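Local structure of protein Kinase A (Toxoplasma gondii, 5J3U) at residues A[17-22]-A[85-90]; A[35-40]-A[58-63]; A[46-51]-A[64-69]; A[112-117]-A[121-126]; A[153-158]-A[236-241]. The protein binds cyclic AMP in two cyclic nucleotide-binding domains and, as a regulatory chain, probably inhibits the kinase catalytic subunit. All blocks are in the same frame, centred on the assembly; numbering follows the deposited sequence.

Overall arrangement
Contacts 1 to 4 gather in the first cyclic nucleotide-binding domain, while contact 5 lies in the second. Contact 5 is buried throughout and contact 2 largely so, with Lys40 partly exposed; contacts 1, 3 and 4 join buried residues to more exposed ones. Contacts 1, 2 and 4 share one four-stranded sheet, with strand 57-61 pairing with 87-88 on one side and 109-115 on the other. Contact 3 belongs to the facing sheet and, like contact 1, touches the bound nucleotide. Direct contact is mostly apolar, but contacts 1 and 5 each hold a bridging water, and contact 4 has a helix backbone bond. The Phe20 ring of contact 1 packs on Ala158 O of contact 5, so the domains meet there.

Contact 1: residues A[17-22]-A[85-90]. With CMP (adenosine-3',5'-cyclic-monophosphate), chain C.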
# COMPACT_ATOMS: atom_id res chain seq x y z
N ARG A 17 2.35 -8.02 4.95
CA ARG A 17 1.63 -8.16 3.71
C ARG A 17 1.06 -6.82 3.26
O ARG A 17 1.00 -6.58 2.06
CB ARG A 17 0.49 -9.17 3.86
CG ARG A 17 -0.40 -9.30 2.64
CD ARG A 17 0.39 -9.71 1.39
NE ARG A 17 0.93 -11.09 1.53
CZ ARG A 17 1.93 -11.61 0.79
NH1 ARG A 17 2.53 -10.87 -0.14
NH2 ARG A 17 2.35 -12.88 1.01
N GLN A 18 0.63 -5.97 4.19
CA GLN A 18 0.16 -4.61 3.82
C GLN A 18 1.24 -3.57 3.56
O GLN A 18 0.94 -2.49 3.05
CB GLN A 18 -0.82 -4.08 4.88
CG GLN A 18 -2.13 -4.86 4.91
CD GLN A 18 -2.76 -5.01 3.53
OE1 GLN A 18 -2.96 -4.03 2.83
NE2 GLN A 18 -3.01 -6.25 3.11
N SER A 19 2.49 -3.87 3.88
CA SER A 19 3.56 -2.90 3.77
C SER A 19 3.99 -2.82 2.31
O SER A 19 4.31 -3.84 1.70
CB SER A 19 4.74 -3.33 4.59
OG SER A 19 5.79 -2.39 4.54
N PHE A 20 4.08 -1.61 1.74
CA PHE A 20 4.41 -1.53 0.32
C PHE A 20 5.60 -2.37 -0.14
O PHE A 20 5.44 -3.07 -1.12
CB PHE A 20 4.61 -0.10 -0.15
CG PHE A 20 3.39 0.73 -0.01
CD1 PHE A 20 2.26 0.46 -0.77
CD2 PHE A 20 3.36 1.77 0.89
CE1 PHE A 20 1.11 1.20 -0.58
CE2 PHE A 20 2.21 2.55 1.05
CZ PHE A 20 1.08 2.26 0.30
N LEU A 21 6.75 -2.33 0.54
CA LEU A 21 7.91 -3.04 -0.01
C LEU A 21 7.78 -4.56 0.04
O LEU A 21 8.51 -5.23 -0.63
CB LEU A 21 9.23 -2.65 0.64
CG LEU A 21 9.71 -1.23 0.40
CD1 LEU A 21 11.07 -1.10 1.05
CD2 LEU A 21 9.74 -0.82 -1.08
N PHE A 22 6.89 -5.07 0.89
CA PHE A 22 6.72 -6.52 1.06
C PHE A 22 5.51 -7.11 0.39
O PHE A 22 5.37 -8.31 0.34
CB PHE A 22 6.69 -6.87 2.55
CG PHE A 22 7.89 -6.41 3.27
CD1 PHE A 22 7.93 -5.16 3.82
CD2 PHE A 22 9.02 -7.24 3.41
CE1 PHE A 22 9.07 -4.72 4.51
CE2 PHE A 22 10.16 -6.80 4.04
CZ PHE A 22 10.18 -5.54 4.59
N GLY A 85 1.94 -0.26 11.43
CA GLY A 85 1.89 -0.75 10.07
C GLY A 85 2.93 -0.11 9.17
O GLY A 85 3.18 -0.60 8.07
N ASP A 86 3.56 0.99 9.62
CA ASP A 86 4.46 1.73 8.71
C ASP A 86 5.85 1.15 8.81
O ASP A 86 6.32 0.83 9.92
CB ASP A 86 4.55 3.22 9.06
CG ASP A 86 3.29 3.98 8.80
OD1 ASP A 86 2.48 3.58 7.93
OD2 ASP A 86 3.11 5.01 9.49
N ALA A 87 6.54 1.08 7.68
CA ALA A 87 7.94 0.69 7.61
C ALA A 87 8.79 1.97 7.59
O ALA A 87 8.38 3.00 7.05
CB ALA A 87 8.21 -0.13 6.36
N PHE A 88 9.96 1.91 8.20
CA PHE A 88 10.89 3.02 8.14
C PHE A 88 12.31 2.50 8.22
O PHE A 88 12.58 1.37 8.65
CB PHE A 88 10.60 4.09 9.23
CG PHE A 88 10.86 3.63 10.63
CD1 PHE A 88 9.83 3.08 11.39
CD2 PHE A 88 12.10 3.78 11.22
CE1 PHE A 88 10.08 2.62 12.67
CE2 PHE A 88 12.31 3.35 12.52
CZ PHE A 88 11.30 2.77 13.25
N GLY A 89 13.23 3.35 7.83
CA GLY A 89 14.62 2.95 7.68
C GLY A 89 14.90 2.13 6.47
O GLY A 89 15.96 1.52 6.40
N GLU A 90 14.00 2.13 5.49
CA GLU A 90 14.15 1.34 4.25
C GLU A 90 15.00 2.04 3.17
O GLU A 90 15.60 1.38 2.29
CB GLU A 90 12.76 0.96 3.68
CG GLU A 90 12.05 2.00 2.81
CD GLU A 90 11.54 3.24 3.52
OE1 GLU A 90 11.84 3.53 4.73
OE2 GLU A 90 10.78 3.97 2.84
P CMP C . 16.38 5.90 6.07
O1P CMP C . 17.03 7.08 5.29
O2P CMP C . 17.11 4.59 5.97
O5' CMP C . 16.41 6.43 7.59
C5' CMP C . 15.61 7.57 7.89
C4' CMP C . 14.18 7.26 7.53
O4' CMP C . 13.22 8.23 7.82
C3' CMP C . 14.03 6.95 6.06
O3' CMP C . 14.80 5.78 5.77
C2' CMP C . 12.54 6.87 6.01
O2' CMP C . 12.07 5.58 6.36
C1' CMP C . 12.08 7.90 7.04
N9 CMP C . 11.54 9.13 6.42
C8 CMP C . 10.24 9.55 6.55
N7 CMP C . 10.04 10.69 5.83
C5 CMP C . 11.17 10.98 5.21
C6 CMP C . 11.60 12.05 4.29
N6 CMP C . 10.74 13.03 3.91
N1 CMP C . 12.86 12.00 3.87
C2 CMP C . 13.75 11.03 4.20
N3 CMP C . 13.44 10.02 5.05
C4 CMP C . 12.18 9.96 5.59
O HOH W 1 4.65 -0.28 5.96
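Ser19 and Ala87 meet where the loop after helix 6-18 passes short strand 87-88, and the nearest CA atoms, those of Ser19 and Asp86, lie 6.8 Å apart. Ser19 OG sits 3.8 Å from Ala87 CB. Ser19 OG, swung opposite the main-chain N (chi1 -178°), hydrogen-bonds a water at 2.8 Å. That water donates to Gly85 O at 2.6 Å and weakly accepts from Ala87 N, so it joins the loop to the strand. Leu21 reaches the other end of the segment. Leu21 CD1 lies 3.7 Å from Glu90 CG, and the two side chains cross at about a right angle. The bent Glu90 chain then turns its carboxylate to the nucleotide. Glu90 OE1 accepts from the ribose O2' at 2.6 Å, and O2' accepts from Gly89 N at 2.9 Å. Gly89 and Glu90 belong to the phosphate-binding cassette of the domain. Phe88 packs on Tyr59 of strand 57-61, Leu21 on Phe119 and Ala127 of helix 116-138, and Phe22 on Leu30 and Val33 of helix 27-36.

Contact 2: residues A[35-40]-A[58-63]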
# COMPACT_ATOMS: atom_id res chain seq x y z
N LEU A 35 10.77 -14.97 9.61
CA LEU A 35 11.77 -15.75 10.42
C LEU A 35 12.96 -14.86 10.80
O LEU A 35 13.45 -14.91 11.93
CB LEU A 35 12.27 -16.94 9.63
CG LEU A 35 13.25 -17.88 10.38
CD1 LEU A 35 12.61 -18.44 11.63
CD2 LEU A 35 13.72 -18.98 9.47
N ALA A 36 13.41 -14.08 9.83
CA ALA A 36 14.57 -13.18 9.99
C ALA A 36 14.32 -12.00 10.90
O ALA A 36 15.26 -11.46 11.48
CB ALA A 36 15.09 -12.74 8.65
N MET A 37 13.07 -11.61 11.09
CA MET A 37 12.76 -10.41 11.86
C MET A 37 12.94 -10.60 13.37
O MET A 37 12.67 -11.69 13.91
CB MET A 37 11.34 -9.94 11.55
CG MET A 37 11.26 -9.58 10.07
SD MET A 37 10.32 -8.18 9.62
CE MET A 37 11.28 -7.08 10.55
N GLN A 38 13.46 -9.56 14.02
CA GLN A 38 13.66 -9.59 15.48
C GLN A 38 12.87 -8.50 16.13
O GLN A 38 12.85 -7.37 15.64
CB GLN A 38 15.11 -9.44 15.80
CG GLN A 38 15.92 -10.56 15.17
CD GLN A 38 17.38 -10.54 15.59
OE1 GLN A 38 17.79 -9.81 16.49
NE2 GLN A 38 18.17 -11.38 14.93
N GLU A 39 12.19 -8.84 17.22
CA GLU A 39 11.40 -7.86 17.95
C GLU A 39 12.31 -6.81 18.59
O GLU A 39 13.43 -7.11 19.01
CB GLU A 39 10.50 -8.51 19.02
CG GLU A 39 9.49 -7.51 19.59
CD GLU A 39 8.50 -8.10 20.58
OE1 GLU A 39 8.84 -9.09 21.24
OE2 GLU A 39 7.39 -7.54 20.70
N LYS A 40 11.84 -5.57 18.61
CA LYS A 40 12.56 -4.51 19.30
C LYS A 40 11.55 -3.56 19.95
O LYS A 40 10.69 -2.97 19.28
CB LYS A 40 13.49 -3.79 18.33
CG LYS A 40 14.43 -2.83 19.01
CD LYS A 40 15.25 -2.08 17.97
CE LYS A 40 16.40 -1.35 18.64
NZ LYS A 40 17.56 -2.26 18.79
N LEU A 58 16.10 -2.18 8.64
CA LEU A 58 14.90 -1.40 8.58
C LEU A 58 13.97 -1.90 9.65
O LEU A 58 14.25 -2.93 10.27
CB LEU A 58 14.29 -1.48 7.20
CG LEU A 58 13.73 -2.82 6.69
CD1 LEU A 58 12.43 -3.18 7.41
CD2 LEU A 58 13.45 -2.73 5.19
N TYR A 59 12.93 -1.13 9.92
CA TYR A 59 11.94 -1.47 10.91
C TYR A 59 10.53 -1.38 10.37
O TYR A 59 10.24 -0.56 9.51
CB TYR A 59 12.02 -0.45 12.06
CG TYR A 59 13.38 -0.41 12.71
CD1 TYR A 59 13.71 -1.30 13.75
CD2 TYR A 59 14.34 0.47 12.27
CE1 TYR A 59 14.94 -1.28 14.34
CE2 TYR A 59 15.58 0.51 12.87
CZ TYR A 59 15.87 -0.37 13.89
OH TYR A 59 17.10 -0.34 14.45
N ILE A 60 9.63 -2.16 10.98
CA ILE A 60 8.22 -1.95 10.80
C ILE A 60 7.54 -1.82 12.16
O ILE A 60 7.92 -2.47 13.14
CB ILE A 60 7.62 -3.03 9.88
CG1 ILE A 60 6.16 -2.67 9.54
CG2 ILE A 60 7.68 -4.39 10.53
CD1 ILE A 60 5.60 -3.35 8.30
N VAL A 61 6.54 -0.97 12.25
CA VAL A 61 5.94 -0.64 13.51
C VAL A 61 4.76 -1.56 13.77
O VAL A 61 3.84 -1.55 13.02
CB VAL A 61 5.44 0.82 13.54
CG1 VAL A 61 4.79 1.18 14.87
CG2 VAL A 61 6.58 1.77 13.27
N GLN A 62 4.81 -2.32 14.85
CA GLN A 62 3.59 -3.01 15.31
C GLN A 62 2.70 -2.04 16.13
O GLN A 62 1.48 -1.91 15.91
CB GLN A 62 3.94 -4.29 16.07
CG GLN A 62 2.68 -5.01 16.55
CD GLN A 62 2.97 -6.31 17.21
OE1 GLN A 62 4.01 -6.92 17.00
NE2 GLN A 62 2.04 -6.75 18.05
N SER A 63 3.31 -1.33 17.07
CA SER A 63 2.56 -0.29 17.79
C SER A 63 3.49 0.83 18.21
O SER A 63 4.69 0.62 18.33
CB SER A 63 1.88 -0.89 19.02
OG SER A 63 2.86 -1.38 19.92
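In one sheet of the first domain's beta barrel, Met37 and Lys40 reach past the intervening strand 109-115 to Ile60 and Tyr59. Strands 38-42 and 57-61 both pair with 109-115 and do not bond each other. Their meeting is therefore made by side chains alone. Lys40 CD lies 3.7 Å from Tyr59 CE1, and the two side chains cross obliquely. The extended Lys40 chain (chi1 -171°) carries CD to the ring before it bends at chi4. On the helix side of the sheet, Met37 CE comes within 4.5 Å of Ile60 CG2. Leu12 and Leu16 of helix 6-18 also pack on Met37, while the Tyr59 ring meets Phe88. Beyond Ile60, Gln62 and Ser63 form a classic beta bulge opposite Asp110, and Gln62 OE1 accepts from Trp112 NE1. Across the contact no hydrogen bond forms. Lys40 offers its CD methylene to the Tyr59 ring, and its NZ has a long, weak ion pair with Glu113. The interaction is thus essentially apolar.

Contact 3: residues A[46-51]-A[64-69]; sequences TCLIRE and GELNCS. With CMP (adenosine-3',5'-cyclic-monophosphate), chain C.
Leu48 and Leu66 form the packed end of this contact, within the second sheet of the jelly-roll-like barrel that binds the nucleotide. Strands 47-49 and 66-72 flank strand 102-105 in that sheet, and their touching parts run only 17° apart in direction. CD2 of Leu48 lies 4.4 Å from CD2 of Leu66. Phe88 packs on both leucines and Tyr59 on Leu48, so Leu66 is buried against the barrel interior, while Leu48 is partly exposed. Leu48 and Ile49 form a classic beta bulge opposite Val103, just after an inverse gamma turn centred on Cys47. The other end is looser. Glu51 runs out straight toward strand 66-72 (chi1 -174°), yet its OE1 stays 4.1 Å from Ser69 O and makes no bond to it. Glu51 OE1 accepts from Leu71 N instead, and Ser69 OG hydrogen-bonds Glu76 OE1. Arg50 is exposed and starts away from strand 66-72. Within segment 46-51, Arg50 NH1 makes a weak bond to Cys47 SG at 3.6 Å, in the guanidinium plane. Both segments also line the cyclic AMP pocket. Ile49 CG2 comes 4.0 Å from O5' of the nucleotide, and Cys68 SG lies 3.6 Å from C8 of its adenine.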
# COMPACT_ATOMS: atom_id res chain seq x y z
N THR A 46 13.17 7.84 22.42
CA THR A 46 14.36 7.11 22.06
C THR A 46 14.77 7.52 20.64
O THR A 46 14.00 7.36 19.67
CB THR A 46 14.13 5.57 22.05
OG1 THR A 46 13.66 5.10 23.32
CG2 THR A 46 15.40 4.82 21.66
N CYS A 47 16.02 7.93 20.51
CA CYS A 47 16.57 8.32 19.26
C CYS A 47 17.14 7.11 18.53
O CYS A 47 18.33 6.85 18.58
CB CYS A 47 17.64 9.40 19.49
SG CYS A 47 18.28 10.02 17.93
N LEU A 48 16.27 6.43 17.77
CA LEU A 48 16.60 5.14 17.13
C LEU A 48 17.49 5.20 15.94
O LEU A 48 18.38 4.38 15.83
CB LEU A 48 15.30 4.39 16.73
CG LEU A 48 15.36 2.99 16.10
CD1 LEU A 48 15.98 2.00 17.05
CD2 LEU A 48 13.93 2.55 15.83
N ILE A 49 17.21 6.10 14.99
CA ILE A 49 18.03 6.23 13.80
C ILE A 49 18.52 7.67 13.73
O ILE A 49 17.76 8.58 14.00
CB ILE A 49 17.19 5.97 12.51
CG1 ILE A 49 16.71 4.51 12.48
CG2 ILE A 49 17.96 6.36 11.25
CD1 ILE A 49 15.91 4.18 11.23
N ARG A 50 19.77 7.86 13.32
CA ARG A 50 20.34 9.18 13.29
C ARG A 50 20.78 9.50 11.88
O ARG A 50 21.49 8.74 11.26
CB ARG A 50 21.52 9.26 14.24
CG ARG A 50 21.17 8.83 15.65
CD ARG A 50 22.17 9.37 16.68
NE ARG A 50 22.84 8.31 17.44
CZ ARG A 50 22.26 7.53 18.35
NH1 ARG A 50 20.95 7.63 18.62
NH2 ARG A 50 22.99 6.64 19.00
N GLU A 51 20.32 10.67 11.39
CA GLU A 51 20.63 11.12 10.05
C GLU A 51 22.12 11.09 9.83
O GLU A 51 22.86 11.48 10.70
CB GLU A 51 20.12 12.57 9.85
CG GLU A 51 20.24 13.12 8.46
CD GLU A 51 19.69 14.54 8.33
OE1 GLU A 51 19.13 15.11 9.30
OE2 GLU A 51 19.87 15.06 7.21
N GLY A 64 2.90 1.99 18.42
CA GLY A 64 3.62 3.20 18.80
C GLY A 64 3.71 4.18 17.65
O GLY A 64 3.29 3.87 16.52
N GLU A 65 4.25 5.36 17.96
CA GLU A 65 4.43 6.47 16.98
C GLU A 65 5.84 6.99 17.06
O GLU A 65 6.44 6.99 18.15
CB GLU A 65 3.42 7.60 17.24
CG GLU A 65 2.02 7.29 16.69
CD GLU A 65 1.07 8.48 16.69
OE1 GLU A 65 1.36 9.52 17.32
OE2 GLU A 65 0.01 8.38 16.03
N LEU A 66 6.43 7.34 15.91
CA LEU A 66 7.78 7.91 15.87
C LEU A 66 7.79 9.10 14.95
O LEU A 66 6.99 9.17 14.04
CB LEU A 66 8.83 6.93 15.37
CG LEU A 66 8.90 5.59 16.09
CD1 LEU A 66 8.02 4.56 15.37
CD2 LEU A 66 10.30 5.05 16.21
N ASN A 67 8.69 10.05 15.20
CA ASN A 67 8.87 11.21 14.34
C ASN A 67 10.13 11.00 13.56
O ASN A 67 11.12 10.60 14.13
CB ASN A 67 9.06 12.50 15.16
CG ASN A 67 7.80 12.98 15.79
OD1 ASN A 67 6.70 12.54 15.48
ND2 ASN A 67 7.94 13.93 16.68
N CYS A 68 10.07 11.30 12.27
CA CYS A 68 11.24 11.34 11.38
C CYS A 68 11.55 12.83 11.20
O CYS A 68 10.60 13.64 10.92
CB CYS A 68 10.92 10.74 10.02
SG CYS A 68 10.32 9.03 10.14
N SER A 69 12.82 13.20 11.35
CA SER A 69 13.21 14.61 11.25
C SER A 69 14.52 14.80 10.49
O SER A 69 15.34 13.86 10.37
CB SER A 69 13.32 15.22 12.63
OG SER A 69 14.40 14.61 13.28
P CMP C . 16.38 5.90 6.07
O1P CMP C . 17.03 7.08 5.29
O2P CMP C . 17.11 4.59 5.97
O5' CMP C . 16.41 6.43 7.59
C5' CMP C . 15.61 7.57 7.89
C4' CMP C . 14.18 7.26 7.53
O4' CMP C . 13.22 8.23 7.82
C3' CMP C . 14.03 6.95 6.06
O3' CMP C . 14.80 5.78 5.77
C2' CMP C . 12.54 6.87 6.01
O2' CMP C . 12.07 5.58 6.36
C1' CMP C . 12.08 7.90 7.04
N9 CMP C . 11.54 9.13 6.42
C8 CMP C . 10.24 9.55 6.55
N7 CMP C . 10.04 10.69 5.83
C5 CMP C . 11.17 10.98 5.21
C6 CMP C . 11.60 12.05 4.29
N6 CMP C . 10.74 13.03 3.91
N1 CMP C . 12.86 12.00 3.87
C2 CMP C . 13.75 11.03 4.20
N3 CMP C . 13.44 10.02 5.05
C4 CMP C . 12.18 9.96 5.59

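Contact 4: residues A[112-117]-A[121-126]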
# COMPACT_ATOMS: atom_id res chain seq x y z
N TRP A 112 9.64 -4.38 14.72
CA TRP A 112 10.27 -5.57 14.21
C TRP A 112 11.35 -5.10 13.29
O TRP A 112 11.12 -4.26 12.44
CB TRP A 112 9.29 -6.44 13.47
CG TRP A 112 8.22 -6.94 14.35
CD1 TRP A 112 7.01 -6.38 14.59
CD2 TRP A 112 8.31 -8.09 15.18
NE1 TRP A 112 6.31 -7.12 15.51
CE2 TRP A 112 7.09 -8.20 15.87
CE3 TRP A 112 9.30 -9.06 15.38
CZ2 TRP A 112 6.81 -9.25 16.74
CZ3 TRP A 112 9.02 -10.09 16.23
CH2 TRP A 112 7.80 -10.16 16.92
N GLU A 113 12.51 -5.65 13.46
CA GLU A 113 13.72 -5.25 12.78
C GLU A 113 14.14 -6.29 11.73
O GLU A 113 14.18 -7.48 12.04
CB GLU A 113 14.82 -5.09 13.84
CG GLU A 113 16.20 -4.78 13.27
CD GLU A 113 17.27 -4.61 14.34
OE1 GLU A 113 16.96 -4.13 15.43
OE2 GLU A 113 18.43 -4.97 14.06
N LEU A 114 14.50 -5.86 10.51
CA LEU A 114 14.98 -6.70 9.45
C LEU A 114 16.36 -6.27 9.02
O LEU A 114 16.58 -5.08 8.64
CB LEU A 114 14.06 -6.61 8.21
CG LEU A 114 14.43 -7.51 7.01
CD1 LEU A 114 14.35 -9.00 7.33
CD2 LEU A 114 13.51 -7.23 5.84
N GLY A 115 17.29 -7.22 9.00
CA GLY A 115 18.66 -6.92 8.57
C GLY A 115 18.84 -6.72 7.07
O GLY A 115 18.06 -7.21 6.25
N ARG A 116 19.84 -5.93 6.74
CA ARG A 116 20.18 -5.60 5.36
C ARG A 116 20.42 -6.85 4.50
O ARG A 116 20.02 -6.88 3.33
CB ARG A 116 21.41 -4.69 5.33
CG ARG A 116 21.95 -4.43 3.94
CD ARG A 116 23.21 -3.61 3.97
NE ARG A 116 22.96 -2.20 4.25
CZ ARG A 116 22.60 -1.27 3.35
NH1 ARG A 116 22.38 -1.59 2.08
NH2 ARG A 116 22.45 0.01 3.74
N ASP A 117 21.11 -7.86 5.05
CA ASP A 117 21.42 -9.03 4.24
C ASP A 117 20.14 -9.78 3.82
O ASP A 117 19.98 -10.16 2.64
CB ASP A 117 22.43 -9.97 4.92
CG ASP A 117 23.86 -9.38 4.97
OD1 ASP A 117 24.21 -8.46 4.19
OD2 ASP A 117 24.64 -9.87 5.82
N ALA A 121 18.70 -10.18 0.06
CA ALA A 121 18.47 -11.51 -0.52
C ALA A 121 17.02 -11.79 -0.98
O ALA A 121 16.81 -12.37 -2.02
CB ALA A 121 18.89 -12.57 0.50
N ILE A 122 16.03 -11.38 -0.18
CA ILE A 122 14.64 -11.82 -0.36
C ILE A 122 13.72 -10.74 -0.93
O ILE A 122 12.84 -11.06 -1.73
CB ILE A 122 14.02 -12.28 0.96
CG1 ILE A 122 14.89 -13.35 1.65
CG2 ILE A 122 12.56 -12.75 0.79
CD1 ILE A 122 14.95 -14.67 0.91
N VAL A 123 13.94 -9.48 -0.52
CA VAL A 123 13.00 -8.39 -0.77
C VAL A 123 13.36 -7.38 -1.87
O VAL A 123 12.49 -6.97 -2.61
CB VAL A 123 12.74 -7.55 0.48
CG1 VAL A 123 11.48 -6.69 0.31
CG2 VAL A 123 12.55 -8.43 1.70
N LYS A 124 14.62 -6.99 -1.93
CA LYS A 124 15.04 -5.74 -2.62
C LYS A 124 14.72 -5.79 -4.13
O LYS A 124 14.07 -4.88 -4.65
CB LYS A 124 16.51 -5.47 -2.38
CG LYS A 124 16.98 -4.18 -3.02
CD LYS A 124 18.44 -3.86 -2.72
CE LYS A 124 18.85 -2.65 -3.54
NZ LYS A 124 19.97 -1.94 -2.87
N ASP A 125 15.17 -6.84 -4.80
CA ASP A 125 14.89 -7.03 -6.23
C ASP A 125 13.40 -7.15 -6.52
O ASP A 125 12.93 -6.49 -7.47
CB ASP A 125 15.68 -8.24 -6.77
CG ASP A 125 17.22 -7.98 -6.80
OD1 ASP A 125 17.65 -6.82 -6.62
OD2 ASP A 125 18.01 -8.94 -7.00
N ALA A 126 12.66 -7.92 -5.73
CA ALA A 126 11.24 -8.10 -5.93
C ALA A 126 10.51 -6.77 -5.82
O ALA A 126 9.61 -6.45 -6.61
CB ALA A 126 10.65 -9.07 -4.93
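Ala121 opens the second segment by donating from its N to Asp117 O at 2.9 Å, with an angle at the hydrogen of 155°. This is a backbone bond of helix 116-138, which starts right after the N-cap residue Gly115. Both residues are exposed. A wider pi-type turn spans residues 121-123. Ile122 turns to helix 27-36 and packs on Asp29, Thr32 and Val33. Val123 points back to the strand, where Val123 CG2 meets Leu114 CD2 at 4.4 Å. Val123 and Leu114 are buried. Phe22 packs on both, and Met37 on Leu114. Lys124 NZ bonds Leu93 O and Leu94 O, in helix 91-95. Lys124 NZ stays 5.5 Å from Arg116 NH1, whose guanidinium makes a salt bridge through NE to Glu56. The helix then kinks where the N atoms of Asp125 and Ala126 lack a bond to the turn before. A last barrel strand running directly into a long helix is typical of cyclic nucleotide-binding domains; here it begins the B helix, as in other regulatory subunits.

Contact 5: residues A[153-158]-A[236-241]; sequences GKVADA and ACLERK
Leu238, at the end of strand 232-239, packs on Ala158 and Val155 at the end of helix 149-157. Its CG swings away from the main-chain N (chi1 -170°), which leads the branch from CB toward the helix. CB and CG serve to carry the two methyls across. Leu238 CD1 meets Ala158 twice, at 3.7 Å from its CB and 3.7 Å from its carbonyl O. Leu238 CD1 is also 4.3 Å from Val155 O. Leu238 CD2 turns to the valine side chain and lies 4.4 Å from Val155 CG1. Phe243 and Met247 also pack on the leucine. This is the second cyclic nucleotide-binding domain, where strand 232-239 pairs antiparallel with strand 159-165 and then runs into helix 240-246, with Glu239 as the N-cap residue. A water joins the end of helix 149-157 to the N-cap Glu239. It donates to Ala158 O at 2.7 Å and accepts from Glu239 N at 2.9 Å, satisfying a buried carbonyl. Ala158 CB also touches Ser242 and Leu246 of helix 240-246. Ala156, which starts away from the strand, packs on Arg131, Tyr134 and Leu138 of helix 116-138, and Asp157 OD1 forms a salt bridge with Arg131 NE.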
# COMPACT_ATOMS: atom_id res chain seq x y z
N GLY A 153 4.40 8.06 -11.04
CA GLY A 153 5.32 7.32 -10.18
C GLY A 153 4.92 7.34 -8.72
O GLY A 153 5.06 6.32 -8.01
N LYS A 154 4.38 8.47 -8.27
CA LYS A 154 3.89 8.54 -6.89
C LYS A 154 2.69 7.64 -6.62
O LYS A 154 2.62 7.00 -5.58
CB LYS A 154 3.59 9.98 -6.46
CG LYS A 154 4.86 10.79 -6.34
CD LYS A 154 5.61 10.47 -5.05
CE LYS A 154 7.12 10.31 -5.21
NZ LYS A 154 7.93 10.82 -4.06
N VAL A 155 1.79 7.55 -7.59
CA VAL A 155 0.64 6.64 -7.52
C VAL A 155 1.17 5.20 -7.49
O VAL A 155 0.80 4.41 -6.62
CB VAL A 155 -0.33 6.86 -8.74
CG1 VAL A 155 -1.45 5.85 -8.73
CG2 VAL A 155 -0.93 8.26 -8.77
N ALA A 156 2.10 4.88 -8.40
CA ALA A 156 2.71 3.54 -8.48
C ALA A 156 3.31 3.10 -7.13
O ALA A 156 3.15 1.94 -6.73
CB ALA A 156 3.76 3.47 -9.62
N ASP A 157 3.95 4.04 -6.45
CA ASP A 157 4.54 3.84 -5.11
C ASP A 157 3.53 3.58 -4.00
O ASP A 157 3.89 3.06 -2.98
CB ASP A 157 5.34 5.08 -4.69
CG ASP A 157 6.67 5.22 -5.43
OD1 ASP A 157 7.11 4.26 -6.09
OD2 ASP A 157 7.26 6.33 -5.40
N ALA A 158 2.26 3.92 -4.21
CA ALA A 158 1.17 3.69 -3.25
C ALA A 158 0.20 2.51 -3.60
O ALA A 158 -0.89 2.35 -2.97
CB ALA A 158 0.36 4.95 -3.14
N ALA A 236 -4.81 -3.88 -8.91
CA ALA A 236 -4.04 -2.85 -8.22
C ALA A 236 -5.00 -2.06 -7.36
O ALA A 236 -6.11 -1.65 -7.84
CB ALA A 236 -3.31 -1.96 -9.21
N CYS A 237 -4.54 -1.69 -6.16
CA CYS A 237 -5.42 -1.13 -5.10
C CYS A 237 -4.76 0.13 -4.56
O CYS A 237 -3.58 0.08 -4.20
CB CYS A 237 -5.55 -2.12 -3.95
SG CYS A 237 -6.06 -3.77 -4.45
N LEU A 238 -5.50 1.22 -4.52
CA LEU A 238 -5.07 2.53 -4.00
C LEU A 238 -6.04 2.97 -2.89
O LEU A 238 -7.24 3.10 -3.12
CB LEU A 238 -5.11 3.54 -5.11
CG LEU A 238 -4.50 4.91 -4.89
CD1 LEU A 238 -2.99 4.80 -4.70
CD2 LEU A 238 -4.85 5.87 -6.00
N GLU A 239 -5.52 3.15 -1.69
CA GLU A 239 -6.32 3.56 -0.53
C GLU A 239 -6.82 4.97 -0.66
O GLU A 239 -6.23 5.78 -1.30
CB GLU A 239 -5.52 3.48 0.76
CG GLU A 239 -5.22 2.08 1.20
CD GLU A 239 -4.55 2.05 2.56
OE1 GLU A 239 -3.70 2.92 2.82
OE2 GLU A 239 -4.84 1.14 3.35
N ARG A 240 -7.96 5.25 -0.01
CA ARG A 240 -8.64 6.54 -0.06
C ARG A 240 -7.75 7.75 0.15
O ARG A 240 -7.77 8.73 -0.65
CB ARG A 240 -9.71 6.52 1.05
CG ARG A 240 -10.38 7.85 1.30
CD ARG A 240 -11.39 7.72 2.44
NE ARG A 240 -12.60 7.06 1.97
CZ ARG A 240 -13.55 7.65 1.26
NH1 ARG A 240 -13.45 8.91 0.91
NH2 ARG A 240 -14.61 6.95 0.88
N LYS A 241 -6.91 7.68 1.18
CA LYS A 241 -6.05 8.80 1.50
C LYS A 241 -5.06 9.07 0.35
O LYS A 241 -4.86 10.21 -0.00
CB LYS A 241 -5.28 8.58 2.79
CG LYS A 241 -4.59 9.84 3.25
CD LYS A 241 -4.09 9.70 4.68
CE LYS A 241 -5.22 9.74 5.70
NZ LYS A 241 -4.66 10.01 7.06
O HOH W 2 -2.63 3.26 -1.16